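Side-chain contacts in aromatic-amino-acid aminotransferase (Burkholderia pseudomallei, PDB 4F4E), which probably transfers amino groups between aromatic amino acids such as tyrosine and 2-oxoglutarate with the help of pyridoxal 5'-phosphate, working as a homodimer: residues 252-256 and 257-261; 288-291 and 292-296; 300-303 and 304-308. All blocks are in the same frame, centred on the assembly; numbering follows the deposited sequence.

How the contacts relate
The three contacts follow one another along the chain. Contact 1 closes helix 249-256 and leads into strand 261-266, contact 2 opens helix 288-303, and contact 3 ends that same helix. Strand 278-284, which pairs with strand 261-266 in the large mixed sheet, comes between contacts 1 and 2. The centres of contacts 1 and 2 lie about 17 Å apart, as do those of contacts 2 and 3, while contacts 1 and 3 are about 27 Å apart. Contacts 1 and 2 meet where Asn260 packs on Glu290. Contacts 2 and 3 both touch the second subunit, so helix 288-303 carries dimer contacts at both its start and its end; contact 1 reaches that subunit through Asn260.

Contact 1 (252-256 and 257-261)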
loop_
_atom_site.group_PDB
_atom_site.type_symbol
_atom_site.label_atom_id
_atom_site.label_comp_id
_atom_site.label_asym_id
_atom_site.label_seq_id
_atom_site.Cartn_x
_atom_site.Cartn_y
_atom_site.Cartn_z
ATOM N N ARG A 252 -7.003 -25.598 -2.850
ATOM C CA ARG A 252 -7.645 -26.374 -3.900
ATOM C C ARG A 252 -8.827 -27.217 -3.420
ATOM O O ARG A 252 -9.809 -27.359 -4.169
ATOM C CB ARG A 252 -6.597 -27.232 -4.628
ATOM C CG ARG A 252 -5.576 -26.304 -5.313
ATOM C CD ARG A 252 -4.513 -27.029 -6.118
ATOM N NE ARG A 252 -3.458 -26.063 -6.506
ATOM C CZ ARG A 252 -2.384 -26.343 -7.261
ATOM N NH1 ARG A 252 -2.190 -27.531 -7.774
ATOM N NH2 ARG A 252 -1.505 -25.404 -7.548
ATOM N N LEU A 253 -8.744 -27.710 -2.180
ATOM C CA LEU A 253 -9.836 -28.476 -1.551
ATOM C C LEU A 253 -11.063 -27.592 -1.396
ATOM O O LEU A 253 -12.179 -28.039 -1.657
ATOM C CB LEU A 253 -9.420 -29.032 -0.173
ATOM C CG LEU A 253 -8.519 -30.273 -0.227
ATOM C CD1 LEU A 253 -7.825 -30.674 1.109
ATOM C CD2 LEU A 253 -9.332 -31.441 -0.754
ATOM N N PHE A 254 -10.840 -26.340 -0.977
ATOM C CA PHE A 254 -11.949 -25.377 -0.851
ATOM C C PHE A 254 -12.478 -25.003 -2.226
ATOM O O PHE A 254 -13.696 -24.878 -2.409
ATOM C CB PHE A 254 -11.566 -24.126 -0.062
ATOM C CG PHE A 254 -11.584 -24.329 1.438
ATOM C CD1 PHE A 254 -12.736 -24.194 2.130
ATOM C CD2 PHE A 254 -10.444 -24.644 2.107
ATOM C CE1 PHE A 254 -12.763 -24.373 3.492
ATOM C CE2 PHE A 254 -10.452 -24.829 3.485
ATOM C CZ PHE A 254 -11.633 -24.696 4.171
ATOM N N ALA A 255 -11.578 -24.833 -3.187
ATOM C CA ALA A 255 -11.975 -24.502 -4.539
ATOM C C ALA A 255 -12.860 -25.606 -5.114
ATOM O O ALA A 255 -13.888 -25.303 -5.734
ATOM C CB ALA A 255 -10.743 -24.256 -5.431
ATOM N N ALA A 256 -12.491 -26.861 -4.869
ATOM C CA ALA A 256 -13.197 -28.015 -5.425
ATOM C C ALA A 256 -14.588 -28.174 -4.837
ATOM O O ALA A 256 -15.434 -28.837 -5.445
ATOM C CB ALA A 256 -12.379 -29.304 -5.211
ATOM N N ALA A 257 -14.814 -27.581 -3.659
ATOM C CA ALA A 257 -16.092 -27.654 -2.932
ATOM C C ALA A 257 -17.184 -26.670 -3.346
ATOM O O ALA A 257 -18.254 -26.664 -2.736
ATOM C CB ALA A 257 -15.843 -27.544 -1.412
ATOM N N ASN A 258 -16.952 -25.846 -4.362
ATOM C CA ASN A 258 -17.978 -24.886 -4.804
ATOM C C ASN A 258 -18.477 -23.976 -3.680
ATOM O O ASN A 258 -19.697 -23.898 -3.371
ATOM C CB ASN A 258 -19.132 -25.606 -5.499
ATOM C CG ASN A 258 -18.840 -25.849 -6.969
ATOM O OD1 ASN A 258 -18.034 -25.145 -7.582
ATOM N ND2 ASN A 258 -19.497 -26.851 -7.542
ATOM N N LEU A 259 -17.483 -23.361 -3.052
ATOM C CA LEU A 259 -17.641 -22.408 -1.984
ATOM C C LEU A 259 -17.156 -21.048 -2.466
ATOM O O LEU A 259 -16.317 -20.968 -3.360
ATOM C CB LEU A 259 -16.761 -22.841 -0.787
ATOM C CG LEU A 259 -17.167 -24.148 -0.113
ATOM C CD1 LEU A 259 -16.236 -24.505 1.033
ATOM C CD2 LEU A 259 -18.596 -24.028 0.389
ATOM N N ASN A 260 -17.693 -19.983 -1.877
ATOM C CA ASN A 260 -17.068 -18.695 -1.988
ATOM C C ASN A 260 -15.921 -18.688 -0.979
ATOM O O ASN A 260 -16.142 -19.016 0.218
ATOM C CB ASN A 260 -18.062 -17.606 -1.717
ATOM C CG ASN A 260 -19.205 -17.613 -2.739
ATOM O OD1 ASN A 260 -20.351 -17.588 -2.365
ATOM N ND2 ASN A 260 -18.877 -17.691 -4.028
ATOM N N VAL A 261 -14.712 -18.433 -1.469
ATOM C CA VAL A 261 -13.487 -18.595 -0.695
ATOM C C VAL A 261 -12.687 -17.329 -0.901
ATOM O O VAL A 261 -12.589 -16.839 -2.030
ATOM C CB VAL A 261 -12.620 -19.791 -1.190
ATOM C CG1 VAL A 261 -11.384 -19.978 -0.301
ATOM C CG2 VAL A 261 -13.422 -21.089 -1.264
HETATM O O HOH W 1 -15.042 -23.016 -4.531
#
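The amide of Ala257 is shared by two carbonyls of the preceding turn. Its bond to Phe254 O is 3.2 Å long and bent to 138° at the hydrogen, with Ala257 N standing above the carbonyl plane, and a weaker bond from Ala257 N reaches Leu253 O at 3.3 Å. One residue on, Asn258 N gives Ala255 O a weak but fairly straight bond of 3.4 Å. A water within 2.8 Å of Ala255 O and 2.7 Å of Leu259 O sits between the two carbonyls, placed to donate to either, though it has more acceptors near it than protons. The turn is made at Asn258, whose positive phi (55°) breaks the helical path; its OD1 is held by Arg117.

This is the second half of a beta-alpha-beta crossover: strand 230-235 is followed by helix 249-256, and the chain then returns as strand 261-266, parallel to the first and heading for Lys269, the residue that carries pyridoxal phosphate. Phe254 reaches from the helix toward helix 214-227. Its CG is anti to the carbonyl carbon (chi1 -80°), which leaves CB facing the returning strand at Val261 and carries the ring edge to Leu259, whose CD1 lies near the ring plane, 3.7 Å from Phe254 CD1. At the root of the side chain, Val261 CG2 lies 3.8 Å from Phe254 CB, and the other branch, CG1, lies slightly farther from the same carbon. Ala257 CB sits 3.6 Å from Phe254 O, and Val221 of helix 214-227 packs against both Phe254 and Ala257. Pro231 and Leu233 of strand 230-235 complete the apolar surroundings of Phe254 and Val261.

Contact 2 (288-291 and 292-296)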
loop_
_atom_site.group_PDB
_atom_site.type_symbol
_atom_site.label_atom_id
_atom_site.label_comp_id
_atom_site.label_asym_id
_atom_site.label_seq_id
_atom_site.Cartn_x
_atom_site.Cartn_y
_atom_site.Cartn_z
ATOM N N LYS A 288 -19.297 -15.846 -13.716
ATOM C CA LYS A 288 -18.642 -14.677 -14.337
ATOM C C LYS A 288 -19.282 -13.363 -13.934
ATOM O O LYS A 288 -18.581 -12.352 -13.683
ATOM C CB LYS A 288 -18.685 -14.751 -15.851
ATOM C CG LYS A 288 -17.753 -15.770 -16.444
ATOM C CD LYS A 288 -17.719 -15.665 -17.984
ATOM C CE LYS A 288 -16.952 -16.853 -18.559
ATOM N NZ LYS A 288 -16.816 -16.947 -20.049
ATOM N N ASP A 289 -20.612 -13.342 -13.908
ATOM C CA ASP A 289 -21.322 -12.117 -13.534
ATOM C C ASP A 289 -21.006 -11.740 -12.118
ATOM O O ASP A 289 -20.765 -10.563 -11.816
ATOM C CB ASP A 289 -22.830 -12.259 -13.661
ATOM C CG ASP A 289 -23.566 -10.961 -13.312
ATOM O OD1 ASP A 289 -23.407 -9.985 -14.055
ATOM O OD2 ASP A 289 -24.256 -10.901 -12.279
ATOM N N GLU A 290 -20.995 -12.737 -11.242
ATOM C CA GLU A 290 -20.726 -12.478 -9.844
ATOM C C GLU A 290 -19.259 -12.001 -9.696
ATOM O O GLU A 290 -18.980 -11.069 -8.945
ATOM C CB GLU A 290 -21.030 -13.730 -9.003
ATOM C CG GLU A 290 -20.849 -13.520 -7.530
ATOM C CD GLU A 290 -21.409 -14.672 -6.704
ATOM O OE1 GLU A 290 -20.650 -15.576 -6.362
ATOM O OE2 GLU A 290 -22.607 -14.656 -6.420
ATOM N N ALA A 291 -18.331 -12.619 -10.415
ATOM C CA ALA A 291 -16.931 -12.138 -10.438
ATOM C C ALA A 291 -16.827 -10.649 -10.822
ATOM O O ALA A 291 -16.098 -9.858 -10.205
ATOM C CB ALA A 291 -16.078 -13.002 -11.372
ATOM N N ALA A 292 -17.572 -10.249 -11.840
ATOM C CA ALA A 292 -17.534 -8.859 -12.299
ATOM C C ALA A 292 -18.062 -7.930 -11.226
ATOM O O ALA A 292 -17.469 -6.889 -10.958
ATOM C CB ALA A 292 -18.373 -8.707 -13.576
ATOM N N ARG A 293 -19.179 -8.272 -10.591
ATOM C CA ARG A 293 -19.700 -7.446 -9.504
ATOM C C ARG A 293 -18.709 -7.345 -8.314
ATOM O O ARG A 293 -18.447 -6.242 -7.756
ATOM C CB ARG A 293 -21.097 -7.972 -9.056
ATOM C CG ARG A 293 -22.136 -7.784 -10.163
ATOM C CD ARG A 293 -23.540 -8.193 -9.751
ATOM N NE ARG A 293 -23.768 -9.632 -9.749
ATOM C CZ ARG A 293 -23.908 -10.432 -8.680
ATOM N NH1 ARG A 293 -23.793 -10.009 -7.423
ATOM N NH2 ARG A 293 -24.133 -11.720 -8.877
ATOM N N VAL A 294 -18.184 -8.495 -7.901
ATOM C CA VAL A 294 -17.258 -8.557 -6.766
ATOM C C VAL A 294 -15.992 -7.720 -7.075
ATOM O O VAL A 294 -15.545 -6.891 -6.266
ATOM C CB VAL A 294 -16.933 -10.030 -6.396
ATOM C CG1 VAL A 294 -15.644 -10.130 -5.550
ATOM C CG2 VAL A 294 -18.101 -10.689 -5.647
ATOM N N LEU A 295 -15.393 -7.929 -8.236
ATOM C CA LEU A 295 -14.238 -7.124 -8.603
ATOM C C LEU A 295 -14.553 -5.632 -8.577
ATOM O O LEU A 295 -13.750 -4.835 -8.141
ATOM C CB LEU A 295 -13.699 -7.547 -9.975
ATOM C CG LEU A 295 -12.482 -6.793 -10.522
ATOM C CD1 LEU A 295 -11.314 -7.030 -9.577
ATOM C CD2 LEU A 295 -12.105 -7.261 -11.923
ATOM N N SER A 296 -15.730 -5.241 -9.045
ATOM C CA SER A 296 -16.066 -3.856 -9.141
ATOM C C SER A 296 -16.103 -3.197 -7.767
ATOM O O SER A 296 -15.758 -2.013 -7.604
ATOM C CB SER A 296 -17.398 -3.633 -9.912
ATOM O OG SER A 296 -18.570 -3.876 -9.131
#
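Lys288 meets the second segment through its backbone, Lys288 O accepting from Ala292 N at 3.0 Å in the first turn of helix 288-303. Asp289 takes part twice. Its carbonyl receives the amide of Arg293, and its carboxylate forms a salt bridge of 2.9 Å from OD2 to Arg293 NE, nearly straight at 170°. NE points at OD2 within the guanidinium plane but meets the carboxylate from above, the two flat groups being turned 44° apart. A bend at chi3 (-78°) folds the arginine back along the helix. This lays one face of its guanidinium over Glu290 CA, with Arg293 NH2 3.7 Å from Glu290 CB. The carboxylate of Glu290 turns instead to Asp286 N through OE1, while Glu290 O accepts from Val294 N at 2.9 Å. Ala291 O takes the amide of Leu295 at 2.8 Å, and Leu295 CB rests 3.3 Å from that same oxygen. Held at NE by Asp289 and at NH1 by Phe25 O and Val28 O of the second subunit, the guanidinium is restrained from both ends, which suggests that the intrahelical salt bridge helps to orient it for the dimer interface.

Contact 3 (300-303 and 304-308); sequences RVIR and TNYSN
Arg300 O receives two bonds from Thr304, one of 2.9 Å from OG1 and one of 3.1 Å from the backbone N, which arrive from opposite faces of the carbonyl plane. OG1 can do this because it lies between its own backbone N and carbonyl carbon (chi1 56°), turned back toward the helix. A water links the same hydroxyl to Val301 O. Ile302 O gathers the next amides: Asn305 N at 2.9 Å from above the carbonyl plane, Tyr306 N at 3.0 Å almost in line with the C=O, and Ser307 N more weakly. These bonds form the C-terminal end of helix 288-303, which Thr304 is the first residue to leave. The end lies at the dimer interface, where Asn305 ND2 bonds Asn305 OD1 of the second subunit and Arg303 NH2 forms a salt bridge with Glu154 of that subunit. Ser307 OG sits at the edge of the Arg303 guanidinium, 3.2 Å from NH1. Farther out, Tyr306 folds back over the last turn, its ring centre facing Ile302 O. Ile302 CG2 touches the ring at CZ and CE1, 3.6 Å from Tyr306 CZ, and Ile132 of helix 125-140 packs against both side chains.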
loop_
_atom_site.group_PDB
_atom_site.type_symbol
_atom_site.label_atom_id
_atom_site.label_comp_id
_atom_site.label_asym_id
_atom_site.label_seq_id
_atom_site.Cartn_x
_atom_site.Cartn_y
_atom_site.Cartn_z
ATOM N N ARG A 300 -13.267 -0.447 -5.540
ATOM C CA ARG A 300 -13.577 0.719 -4.728
ATOM C C ARG A 300 -12.811 0.729 -3.437
ATOM O O ARG A 300 -12.307 1.756 -3.019
ATOM C CB ARG A 300 -15.066 0.847 -4.420
ATOM C CG ARG A 300 -15.901 1.032 -5.669
ATOM C CD ARG A 300 -17.389 1.031 -5.315
ATOM N NE ARG A 300 -17.607 2.026 -4.287
ATOM C CZ ARG A 300 -18.615 2.038 -3.435
ATOM N NH1 ARG A 300 -19.560 1.105 -3.477
ATOM N NH2 ARG A 300 -18.662 3.004 -2.529
ATOM N N VAL A 301 -12.729 -0.440 -2.802
ATOM C CA VAL A 301 -12.048 -0.596 -1.529
ATOM C C VAL A 301 -10.523 -0.359 -1.654
ATOM O O VAL A 301 -9.895 0.199 -0.778
ATOM C CB VAL A 301 -12.367 -2.017 -0.999
ATOM C CG1 VAL A 301 -11.378 -2.481 -0.003
ATOM C CG2 VAL A 301 -13.813 -2.054 -0.440
ATOM N N ILE A 302 -9.944 -0.769 -2.790
ATOM C CA ILE A 302 -8.534 -0.486 -3.052
ATOM C C ILE A 302 -8.336 1.000 -3.360
ATOM O O ILE A 302 -7.427 1.649 -2.854
ATOM C CB ILE A 302 -8.056 -1.296 -4.283
ATOM C CG1 ILE A 302 -7.969 -2.778 -3.941
ATOM C CG2 ILE A 302 -6.705 -0.811 -4.774
ATOM C CD1 ILE A 302 -8.027 -3.661 -5.227
ATOM N N ARG A 303 -9.195 1.549 -4.210
ATOM C CA ARG A 303 -8.931 2.866 -4.741
ATOM C C ARG A 303 -8.961 3.890 -3.617
ATOM O O ARG A 303 -8.191 4.840 -3.674
ATOM C CB ARG A 303 -9.960 3.261 -5.838
ATOM C CG ARG A 303 -9.760 4.672 -6.318
ATOM C CD ARG A 303 -10.069 4.910 -7.794
ATOM N NE ARG A 303 -10.297 6.346 -8.007
ATOM C CZ ARG A 303 -9.368 7.306 -7.990
ATOM N NH1 ARG A 303 -8.067 7.042 -7.797
ATOM N NH2 ARG A 303 -9.750 8.571 -8.189
ATOM N N THR A 304 -9.872 3.716 -2.647
ATOM C CA THR A 304 -9.973 4.658 -1.542
ATOM C C THR A 304 -8.991 4.397 -0.399
ATOM O O THR A 304 -9.110 4.983 0.690
ATOM C CB THR A 304 -11.406 4.677 -0.984
ATOM O OG1 THR A 304 -11.772 3.350 -0.597
ATOM C CG2 THR A 304 -12.382 5.171 -2.075
ATOM N N ASN A 305 -8.075 3.464 -0.621
ATOM C CA ASN A 305 -7.048 3.141 0.358
ATOM C C ASN A 305 -5.706 3.649 -0.229
ATOM O O ASN A 305 -5.083 4.591 0.312
ATOM C CB ASN A 305 -7.075 1.635 0.614
ATOM C CG ASN A 305 -6.021 1.169 1.616
ATOM O OD1 ASN A 305 -5.064 1.900 1.917
ATOM N ND2 ASN A 305 -6.208 -0.045 2.175
ATOM N N TYR A 306 -5.280 3.090 -1.370
ATOM C CA TYR A 306 -3.945 3.487 -1.898
ATOM C C TYR A 306 -3.917 3.671 -3.437
ATOM O O TYR A 306 -2.833 3.826 -4.018
ATOM C CB TYR A 306 -2.865 2.495 -1.461
ATOM C CG TYR A 306 -3.189 1.070 -1.833
ATOM C CD1 TYR A 306 -2.937 0.582 -3.100
ATOM C CD2 TYR A 306 -3.835 0.253 -0.942
ATOM C CE1 TYR A 306 -3.329 -0.700 -3.436
ATOM C CE2 TYR A 306 -4.245 -1.025 -1.275
ATOM C CZ TYR A 306 -3.974 -1.500 -2.535
ATOM O OH TYR A 306 -4.325 -2.819 -2.857
ATOM N N SER A 307 -5.111 3.694 -4.042
ATOM C CA SER A 307 -5.340 4.020 -5.458
ATOM C C SER A 307 -5.037 2.832 -6.371
ATOM O O SER A 307 -5.918 2.338 -7.118
ATOM C CB SER A 307 -4.530 5.252 -5.877
ATOM O OG SER A 307 -5.209 5.886 -6.895
ATOM N N ASN A 308 -3.792 2.409 -6.335
ATOM C CA ASN A 308 -3.336 1.320 -7.175
ATOM C C ASN A 308 -2.007 0.843 -6.588
ATOM O O ASN A 308 -1.401 1.557 -5.797
ATOM C CB ASN A 308 -3.218 1.761 -8.650
ATOM C CG ASN A 308 -2.621 3.141 -8.803
ATOM O OD1 ASN A 308 -1.433 3.348 -8.479
ATOM N ND2 ASN A 308 -3.465 4.137 -9.258
HETATM O O HOH W 2 -10.746 1.762 1.381
HETATM O O HOH W 3 -8.822 -1.250 1.789
#